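PDB 4GPV: putative cell adhesion protein from Bacteroides eggerthii, which probably serves as a FimA-like major structural subunit of a distinct type of pilus, through which the bacterium may adhere to surfaces or other cells. Local coordinates for residues L263-T268 / V301-N306; I176-D181 / I278-L283; I282-T287 / V331-A336. All blocks are in the same frame, centred on the assembly; numbering follows the deposited sequence.

How the contacts relate
All three contacts lie in the FimA-like C-terminal domain. Contact 1 bridges the two layers of its beta sandwich, from strand 262-271 to strand 297-306. Contact 2 stays within one layer, joining the two neighbours of strand 262-271, its centre about 6 Å from that of contact 1; probable hydrogen bonds link them, S267 OG to D180 OD1 at 2.7 Å and T268 OG1 to D181 OD2 at 2.6 Å. Contact 3, centred about 13 Å from contact 1 and about 18 Å from contact 2, bridges the layers again where strand 274-283 runs out over strand 329-343. It shares I282 and L283 with contact 2, and V301 of contact 1 packs against both I282 and F284.

Contact 1 of 3, residues L263-T268 / V301-N306; sequences LAIKST and VTVTLN
The core of a beta sandwich is closed where L263 and I265 of one sheet meet V301, V303 and L305 of the other. Strand 262-271 belongs to one layer and strand 297-306 to the second; their short segments run in broadly the same direction, 9.7 Å apart at closest approach and crossed at -36°, close to the usual twist between aligned, face-packed sheets. At the L263 end the side chains slide past each other in opposite directions. With CG of L263 trans to the backbone N (chi1 176°), the leucine carries its CD2 methyl against the branched side of V301. That one methyl lies 3.8 Å from V301 CB and equally near V301 CG2, while V301 CG1 is 4.0 Å from the same L263 CD2. A beta-branched valine suits this place: its bulk sits close to its own strand and offers a broad, short surface to the longer leucine. Two residues on, I265 meets L305 tip to tip, I265 CD1 standing 4.0 Å from L305 CD1. Both are long enough to cover the distance between layers from their own sides. V303 flanks this pair more loosely, its CG1 4.4 Å from I265 CD1. The intervening A264 points away from the second sheet, and K266 forms a salt bridge with D181. I282 and F284 add to the packing around V301, and F237 lies against I265. Since no hydrogen bond spans the two segments, their direct contact rests on dispersion between methyl groups and on the exclusion of water; the spacing of the sheets here therefore probably depends on the size and shape of these side chains, not on directional bonds.

Contact 2 of 3, residues I176-D181 / I278-L283; sequences ITITDD and IFYPIL
I178 meets I278 and Y280 through both branches that leave its CB. From CB, CG2 lies 3.8 Å from I278 CD1 and also approaches the tyrosine hydroxyl. The other branch starts at CG1, which touches the same methyl of I278, and runs out to CD1 with chi2 at 172°, fully extended. There I178 CD1 ends 3.7 Å from I278 CD1 and 3.6 Å from Y280 OH. The two isoleucines cross at about a right angle, so I278 lays its terminal methyl against the fork of I178, while Y280 arrives from the opposite direction. Tyrosine suits this spot because its ring is apolar enough to join the core while its hydroxyl hydrogen-bonds the carbonyl O of G314. Next to it, D180 OD1 is 4.1 Å from Y280 CE2, the carboxylate standing almost perpendicular to the ring plane. Its charge is met by R168 through OD2. S267, on the strand between them, is short enough to hydrogen-bond D180 OD1 and touch Y280. The two segments, each antiparallel to strand 262-271 between them, diverge by 61°, the strong twist of this layer of the sandwich.

Contact 3 of 3, residues I282-T287 / V331-A336; sequences ILFTNT and VTVTAA
With chi1 at -167° and chi2 at 59°, I282 swings CG1 opposite its backbone N and then bends CD1 back, so that both atoms lie against V331; F284, its chi1 at -76°, brings the CE1 corner of its ring to V333. I282 CG1 is 3.7 Å from V331 CG1 and 3.8 Å from V333 CG2, resting over the gap between two valines that face the same way from their strand. I282 CD1 continues along V331, 3.8 Å from its CG1. Further on, F284 CE1 comes within 3.9 Å of V333 CG1, so V333 serves both partners, CG2 toward the isoleucine and CG1 toward the phenylalanine. Compact valines suit an extended strand, and the larger I282 and F284 reach across to them. F284 is the centre of an inverse gamma turn, with a weak bond from T285 N to L283 O, where the chain leaves strand 274-283. V301, on the adjoining strand of the same sheet, extends the apolar surface beside the valines. With I282 and F284 buried and the valines partly open to solvent, this packing of a strand end and its following turn onto strand 329-343 of the facing sheet lies at the margin of a two-layer beta-sandwich core, consistent with the transthyretin-like clan of this domain.

Contact 1 of 3, residues L263-T268 / V301-N306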
loop_
_atom_site.group_PDB
_atom_site.type_symbol
_atom_site.label_atom_id
_atom_site.label_comp_id
_atom_site.label_asym_id
_atom_site.label_seq_id
_atom_site.Cartn_x
_atom_site.Cartn_y
_atom_site.Cartn_z
ATOM N N LEU A 263 1.503 -12.904 1.473
ATOM C CA LEU A 263 1.291 -13.048 0.025
ATOM C C LEU A 263 1.319 -14.532 -0.283
ATOM O O LEU A 263 2.199 -15.220 0.210
ATOM C CB LEU A 263 2.362 -12.299 -0.804
ATOM C CG LEU A 263 2.267 -12.495 -2.342
ATOM C CD1 LEU A 263 1.020 -11.813 -2.926
ATOM C CD2 LEU A 263 3.531 -11.989 -3.008
ATOM N N ALA A 264 0.332 -15.056 -1.048
ATOM C CA ALA A 264 0.369 -16.474 -1.355
ATOM C C ALA A 264 -0.193 -16.799 -2.724
ATOM O O ALA A 264 -1.004 -16.048 -3.284
ATOM C CB ALA A 264 -0.453 -17.252 -0.317
ATOM N N ILE A 265 0.224 -17.951 -3.228
ATOM C CA ILE A 265 -0.443 -18.609 -4.333
ATOM C C ILE A 265 -1.438 -19.537 -3.659
ATOM O O ILE A 265 -1.019 -20.339 -2.831
ATOM C CB ILE A 265 0.487 -19.353 -5.296
ATOM C CG1 ILE A 265 1.481 -18.390 -5.961
ATOM C CG2 ILE A 265 -0.362 -20.147 -6.349
ATOM C CD1 ILE A 265 2.688 -19.100 -6.564
ATOM N N LYS A 266 -2.739 -19.417 -3.973
ATOM C CA LYS A 266 -3.764 -20.310 -3.419
ATOM C C LYS A 266 -4.104 -21.310 -4.516
ATOM O O LYS A 266 -4.361 -20.901 -5.650
ATOM C CB LYS A 266 -5.003 -19.499 -2.976
ATOM C CG LYS A 266 -6.076 -20.376 -2.341
ATOM C CD LYS A 266 -7.142 -20.788 -3.338
ATOM C CE LYS A 266 -7.862 -22.030 -2.867
ATOM N NZ LYS A 266 -8.929 -22.419 -3.832
ATOM N N SER A 267 -4.091 -22.612 -4.189
ATOM C CA SER A 267 -4.360 -23.634 -5.179
ATOM C C SER A 267 -5.321 -24.655 -4.617
ATOM O O SER A 267 -5.662 -24.593 -3.427
ATOM C CB SER A 267 -3.047 -24.302 -5.586
ATOM O OG SER A 267 -2.092 -23.323 -5.963
ATOM N N THR A 268 -5.787 -25.555 -5.473
ATOM C CA THR A 268 -6.656 -26.664 -5.059
ATOM C C THR A 268 -5.922 -27.974 -5.331
ATOM O O THR A 268 -5.515 -28.244 -6.472
ATOM C CB THR A 268 -8.014 -26.630 -5.754
ATOM O OG1 THR A 268 -8.663 -25.395 -5.417
ATOM C CG2 THR A 268 -8.909 -27.784 -5.310
ATOM N N VAL A 301 8.625 -10.172 -4.544
ATOM C CA VAL A 301 8.622 -11.510 -3.982
ATOM C C VAL A 301 8.804 -12.491 -5.110
ATOM O O VAL A 301 7.943 -12.515 -5.986
ATOM C CB VAL A 301 7.306 -11.803 -3.232
ATOM C CG1 VAL A 301 7.282 -13.240 -2.683
ATOM C CG2 VAL A 301 7.034 -10.773 -2.128
ATOM N N THR A 302 9.910 -13.274 -5.101
ATOM C CA THR A 302 10.126 -14.339 -6.105
ATOM C C THR A 302 9.885 -15.664 -5.420
ATOM O O THR A 302 10.523 -15.969 -4.418
ATOM C CB THR A 302 11.520 -14.253 -6.733
ATOM O OG1 THR A 302 11.787 -12.906 -7.104
ATOM C CG2 THR A 302 11.690 -15.194 -7.938
ATOM N N VAL A 303 8.943 -16.451 -5.948
ATOM C CA VAL A 303 8.575 -17.750 -5.386
ATOM C C VAL A 303 8.977 -18.801 -6.415
ATOM O O VAL A 303 8.499 -18.731 -7.555
ATOM C CB VAL A 303 7.047 -17.787 -5.103
ATOM C CG1 VAL A 303 6.626 -19.148 -4.521
ATOM C CG2 VAL A 303 6.630 -16.646 -4.170
ATOM N N THR A 304 9.898 -19.713 -6.046
ATOM C CA THR A 304 10.332 -20.807 -6.909
ATOM C C THR A 304 9.692 -22.042 -6.324
ATOM O O THR A 304 9.973 -22.389 -5.173
ATOM C CB THR A 304 11.868 -20.890 -7.011
ATOM O OG1 THR A 304 12.345 -19.644 -7.510
ATOM C CG2 THR A 304 12.348 -22.019 -7.939
ATOM N N LEU A 305 8.872 -22.722 -7.132
ATOM C CA LEU A 305 8.184 -23.947 -6.726
ATOM C C LEU A 305 8.787 -25.163 -7.392
ATOM O O LEU A 305 9.112 -25.084 -8.565
ATOM C CB LEU A 305 6.722 -23.831 -7.159
ATOM C CG LEU A 305 5.958 -22.631 -6.622
ATOM C CD1 LEU A 305 4.552 -22.645 -7.134
ATOM C CD2 LEU A 305 5.981 -22.608 -5.084
ATOM N N ASN A 306 8.920 -26.279 -6.685
ATOM C CA ASN A 306 9.408 -27.486 -7.348
ATOM C C ASN A 306 8.751 -28.715 -6.725
ATOM O O ASN A 306 7.986 -28.584 -5.761
ATOM C CB ASN A 306 10.952 -27.574 -7.370
ATOM C CG ASN A 306 11.596 -28.150 -6.135
ATOM O OD1 ASN A 306 11.209 -27.841 -5.020
ATOM N ND2 ASN A 306 12.638 -28.958 -6.307
#

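Contact 2 of 3, residues I176-D181 / I278-L283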
loop_
_atom_site.group_PDB
_atom_site.type_symbol
_atom_site.label_atom_id
_atom_site.label_comp_id
_atom_site.label_asym_id
_atom_site.label_seq_id
_atom_site.Cartn_x
_atom_site.Cartn_y
_atom_site.Cartn_z
ATOM N N ILE A 176 -2.359 -37.415 -7.936
ATOM C CA ILE A 176 -2.480 -36.149 -7.233
ATOM C C ILE A 176 -2.476 -35.077 -8.279
ATOM O O ILE A 176 -1.609 -35.081 -9.162
ATOM C CB ILE A 176 -1.365 -35.965 -6.181
ATOM C CG1 ILE A 176 -1.393 -37.131 -5.150
ATOM C CG2 ILE A 176 -1.451 -34.577 -5.503
ATOM C CD1 ILE A 176 -0.066 -37.346 -4.422
ATOM N N THR A 177 -3.458 -34.170 -8.195
ATOM C CA THR A 177 -3.513 -33.058 -9.123
ATOM C C THR A 177 -3.580 -31.760 -8.329
ATOM O O THR A 177 -4.139 -31.710 -7.227
ATOM C CB THR A 177 -4.644 -33.222 -10.151
ATOM O OG1 THR A 177 -4.444 -32.282 -11.205
ATOM C CG2 THR A 177 -6.031 -33.062 -9.559
ATOM N N ILE A 178 -2.929 -30.730 -8.864
ATOM C CA ILE A 178 -2.941 -29.400 -8.262
ATOM C C ILE A 178 -3.316 -28.459 -9.363
ATOM O O ILE A 178 -2.767 -28.545 -10.463
ATOM C CB ILE A 178 -1.621 -28.990 -7.520
ATOM C CG1 ILE A 178 -1.376 -29.927 -6.325
ATOM C CG2 ILE A 178 -1.665 -27.523 -7.036
ATOM C CD1 ILE A 178 0.017 -29.749 -5.632
ATOM N N THR A 179 -4.304 -27.598 -9.085
ATOM C CA THR A 179 -4.726 -26.531 -9.971
ATOM C C THR A 179 -4.506 -25.229 -9.205
ATOM O O THR A 179 -5.039 -25.070 -8.104
ATOM C CB THR A 179 -6.194 -26.723 -10.428
ATOM O OG1 THR A 179 -6.308 -27.952 -11.142
ATOM C CG2 THR A 179 -6.704 -25.557 -11.295
ATOM N N ASP A 180 -3.708 -24.306 -9.753
ATOM C CA ASP A 180 -3.519 -23.029 -9.082
ATOM C C ASP A 180 -4.736 -22.158 -9.339
ATOM O O ASP A 180 -5.199 -22.085 -10.490
ATOM C CB ASP A 180 -2.247 -22.337 -9.584
ATOM C CG ASP A 180 -0.978 -23.119 -9.325
ATOM O OD1 ASP A 180 -0.909 -23.827 -8.284
ATOM O OD2 ASP A 180 -0.083 -23.085 -10.187
ATOM N N ASP A 181 -5.260 -21.475 -8.285
ATOM C CA ASP A 181 -6.479 -20.692 -8.466
ATOM C C ASP A 181 -6.227 -19.191 -8.479
ATOM O O ASP A 181 -6.807 -18.480 -9.307
ATOM C CB ASP A 181 -7.515 -21.053 -7.384
ATOM C CG ASP A 181 -7.777 -22.543 -7.268
ATOM O OD1 ASP A 181 -8.046 -23.191 -8.311
ATOM O OD2 ASP A 181 -7.689 -23.070 -6.148
ATOM N N ILE A 278 -4.706 -25.355 -0.752
ATOM C CA ILE A 278 -3.291 -25.392 -0.371
ATOM C C ILE A 278 -2.715 -24.047 -0.718
ATOM O O ILE A 278 -3.292 -23.308 -1.524
ATOM C CB ILE A 278 -2.456 -26.560 -0.968
ATOM C CG1 ILE A 278 -2.441 -26.497 -2.511
ATOM C CG2 ILE A 278 -2.943 -27.921 -0.434
ATOM C CD1 ILE A 278 -1.442 -27.352 -3.206
ATOM N N PHE A 279 -1.613 -23.713 -0.086
ATOM C CA PHE A 279 -0.993 -22.398 -0.273
ATOM C C PHE A 279 0.509 -22.479 -0.441
ATOM O O PHE A 279 1.152 -23.344 0.141
ATOM C CB PHE A 279 -1.292 -21.512 0.959
ATOM C CG PHE A 279 -2.755 -21.268 1.218
ATOM C CD1 PHE A 279 -3.504 -22.165 1.977
ATOM C CD2 PHE A 279 -3.397 -20.164 0.680
ATOM C CE1 PHE A 279 -4.867 -21.949 2.201
ATOM C CE2 PHE A 279 -4.745 -19.922 0.934
ATOM C CZ PHE A 279 -5.490 -20.845 1.656
ATOM N N TYR A 280 1.077 -21.523 -1.201
ATOM C CA TYR A 280 2.530 -21.359 -1.316
ATOM C C TYR A 280 2.759 -19.940 -0.803
ATOM O O TYR A 280 2.616 -18.986 -1.563
ATOM C CB TYR A 280 3.015 -21.569 -2.759
ATOM C CG TYR A 280 2.606 -22.901 -3.339
ATOM C CD1 TYR A 280 3.417 -24.027 -3.185
ATOM C CD2 TYR A 280 1.445 -23.029 -4.098
ATOM C CE1 TYR A 280 3.107 -25.232 -3.811
ATOM C CE2 TYR A 280 1.097 -24.250 -4.691
ATOM C CZ TYR A 280 1.931 -25.350 -4.541
ATOM O OH TYR A 280 1.595 -26.545 -5.151
ATOM N N PRO A 281 2.934 -19.771 0.523
ATOM C CA PRO A 281 2.897 -18.414 1.086
ATOM C C PRO A 281 4.236 -17.806 1.517
ATOM O O PRO A 281 5.241 -18.511 1.684
ATOM C CB PRO A 281 2.049 -18.634 2.331
ATOM C CG PRO A 281 2.398 -20.048 2.771
ATOM C CD PRO A 281 2.960 -20.784 1.597
ATOM N N ILE A 282 4.195 -16.495 1.763
ATOM C CA ILE A 282 5.289 -15.748 2.359
ATOM C C ILE A 282 4.700 -14.788 3.385
ATOM O O ILE A 282 3.834 -13.975 3.052
ATOM C CB ILE A 282 6.262 -15.054 1.369
ATOM C CG1 ILE A 282 7.559 -14.564 2.102
ATOM C CG2 ILE A 282 5.621 -13.946 0.590
ATOM C CD1 ILE A 282 8.453 -15.763 2.862
ATOM N N LEU A 283 5.160 -14.906 4.644
ATOM C CA LEU A 283 4.713 -14.030 5.734
ATOM C C LEU A 283 5.615 -12.833 5.798
ATOM O O LEU A 283 6.833 -13.011 5.832
ATOM C CB LEU A 283 4.746 -14.763 7.096
ATOM C CG LEU A 283 3.535 -15.586 7.486
ATOM C CD1 LEU A 283 3.452 -16.802 6.648
ATOM C CD2 LEU A 283 3.654 -16.018 8.919
#

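Contact 3 of 3, residues I282-T287 / V331-A336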
loop_
_atom_site.group_PDB
_atom_site.type_symbol
_atom_site.label_atom_id
_atom_site.label_comp_id
_atom_site.label_asym_id
_atom_site.label_seq_id
_atom_site.Cartn_x
_atom_site.Cartn_y
_atom_site.Cartn_z
ATOM N N ILE A 282 4.195 -16.495 1.763
ATOM C CA ILE A 282 5.289 -15.748 2.359
ATOM C C ILE A 282 4.700 -14.788 3.385
ATOM O O ILE A 282 3.834 -13.975 3.052
ATOM C CB ILE A 282 6.262 -15.054 1.369
ATOM C CG1 ILE A 282 7.559 -14.564 2.102
ATOM C CG2 ILE A 282 5.621 -13.946 0.590
ATOM C CD1 ILE A 282 8.453 -15.763 2.862
ATOM N N LEU A 283 5.160 -14.906 4.644
ATOM C CA LEU A 283 4.713 -14.030 5.734
ATOM C C LEU A 283 5.615 -12.833 5.798
ATOM O O LEU A 283 6.833 -13.011 5.832
ATOM C CB LEU A 283 4.746 -14.763 7.096
ATOM C CG LEU A 283 3.535 -15.586 7.486
ATOM C CD1 LEU A 283 3.452 -16.802 6.648
ATOM C CD2 LEU A 283 3.654 -16.018 8.919
ATOM N N PHE A 284 5.033 -11.628 5.850
ATOM C CA PHE A 284 5.799 -10.384 5.978
ATOM C C PHE A 284 6.046 -10.133 7.464
ATOM O O PHE A 284 5.410 -9.265 8.103
ATOM C CB PHE A 284 5.096 -9.203 5.312
ATOM C CG PHE A 284 5.250 -9.276 3.814
ATOM C CD1 PHE A 284 6.396 -8.787 3.194
ATOM C CD2 PHE A 284 4.281 -9.896 3.031
ATOM C CE1 PHE A 284 6.547 -8.870 1.802
ATOM C CE2 PHE A 284 4.425 -9.962 1.631
ATOM C CZ PHE A 284 5.569 -9.474 1.041
ATOM N N THR A 285 6.956 -10.941 8.005
ATOM C CA THR A 285 7.457 -10.861 9.382
ATOM C C THR A 285 8.975 -10.746 9.344
ATOM O O THR A 285 9.611 -11.156 8.370
ATOM C CB THR A 285 7.097 -12.140 10.187
ATOM O OG1 THR A 285 7.713 -13.281 9.573
ATOM C CG2 THR A 285 5.612 -12.341 10.342
ATOM N N ASN A 286 9.563 -10.306 10.460
ATOM C CA ASN A 286 11.022 -10.263 10.567
ATOM C C ASN A 286 11.695 -11.641 10.469
ATOM O O ASN A 286 12.848 -11.690 10.073
ATOM C CB ASN A 286 11.411 -9.620 11.898
ATOM C CG ASN A 286 11.254 -8.134 11.838
ATOM O OD1 ASN A 286 11.258 -7.516 10.762
ATOM N ND2 ASN A 286 11.090 -7.527 12.998
ATOM N N THR A 287 11.010 -12.738 10.833
ATOM C CA THR A 287 11.608 -14.079 10.817
ATOM C C THR A 287 11.357 -14.845 9.513
ATOM O O THR A 287 12.112 -15.770 9.235
ATOM C CB THR A 287 11.132 -14.937 12.015
ATOM O OG1 THR A 287 9.711 -15.057 11.980
ATOM C CG2 THR A 287 11.568 -14.366 13.350
ATOM N N VAL A 331 11.707 -18.853 -1.439
ATOM C CA VAL A 331 11.201 -17.478 -1.548
ATOM C C VAL A 331 12.292 -16.468 -1.264
ATOM O O VAL A 331 13.046 -16.622 -0.291
ATOM C CB VAL A 331 9.980 -17.185 -0.602
ATOM C CG1 VAL A 331 9.433 -15.762 -0.828
ATOM C CG2 VAL A 331 8.849 -18.199 -0.780
ATOM N N THR A 332 12.390 -15.434 -2.119
ATOM C CA THR A 332 13.282 -14.299 -1.887
ATOM C C THR A 332 12.411 -13.073 -1.822
ATOM O O THR A 332 11.465 -12.943 -2.612
ATOM C CB THR A 332 14.422 -14.128 -2.903
ATOM O OG1 THR A 332 13.905 -13.629 -4.137
ATOM C CG2 THR A 332 15.290 -15.389 -3.071
ATOM N N VAL A 333 12.680 -12.198 -0.851
ATOM C CA VAL A 333 11.917 -10.943 -0.715
ATOM C C VAL A 333 12.918 -9.825 -0.691
ATOM O O VAL A 333 13.838 -9.840 0.145
ATOM C CB VAL A 333 10.962 -10.856 0.503
ATOM C CG1 VAL A 333 10.182 -9.525 0.515
ATOM C CG2 VAL A 333 10.008 -12.034 0.547
ATOM N N THR A 334 12.774 -8.886 -1.615
ATOM C CA THR A 334 13.634 -7.711 -1.607
ATOM C C THR A 334 12.747 -6.485 -1.475
ATOM O O THR A 334 11.585 -6.497 -1.920
ATOM C CB THR A 334 14.584 -7.628 -2.798
ATOM O OG1 THR A 334 13.832 -7.527 -3.997
ATOM C CG2 THR A 334 15.605 -8.779 -2.836
ATOM N N ALA A 335 13.277 -5.449 -0.831
ATOM C CA ALA A 335 12.540 -4.216 -0.622
ATOM C C ALA A 335 13.304 -3.087 -1.264
ATOM O O ALA A 335 14.513 -3.008 -1.094
ATOM C CB ALA A 335 12.364 -3.944 0.858
ATOM N N ALA A 336 12.612 -2.220 -1.995
ATOM C CA ALA A 336 13.230 -1.051 -2.591
ATOM C C ALA A 336 12.439 0.179 -2.180
ATOM O O ALA A 336 11.260 0.065 -1.783
ATOM C CB ALA A 336 13.260 -1.178 -4.114
#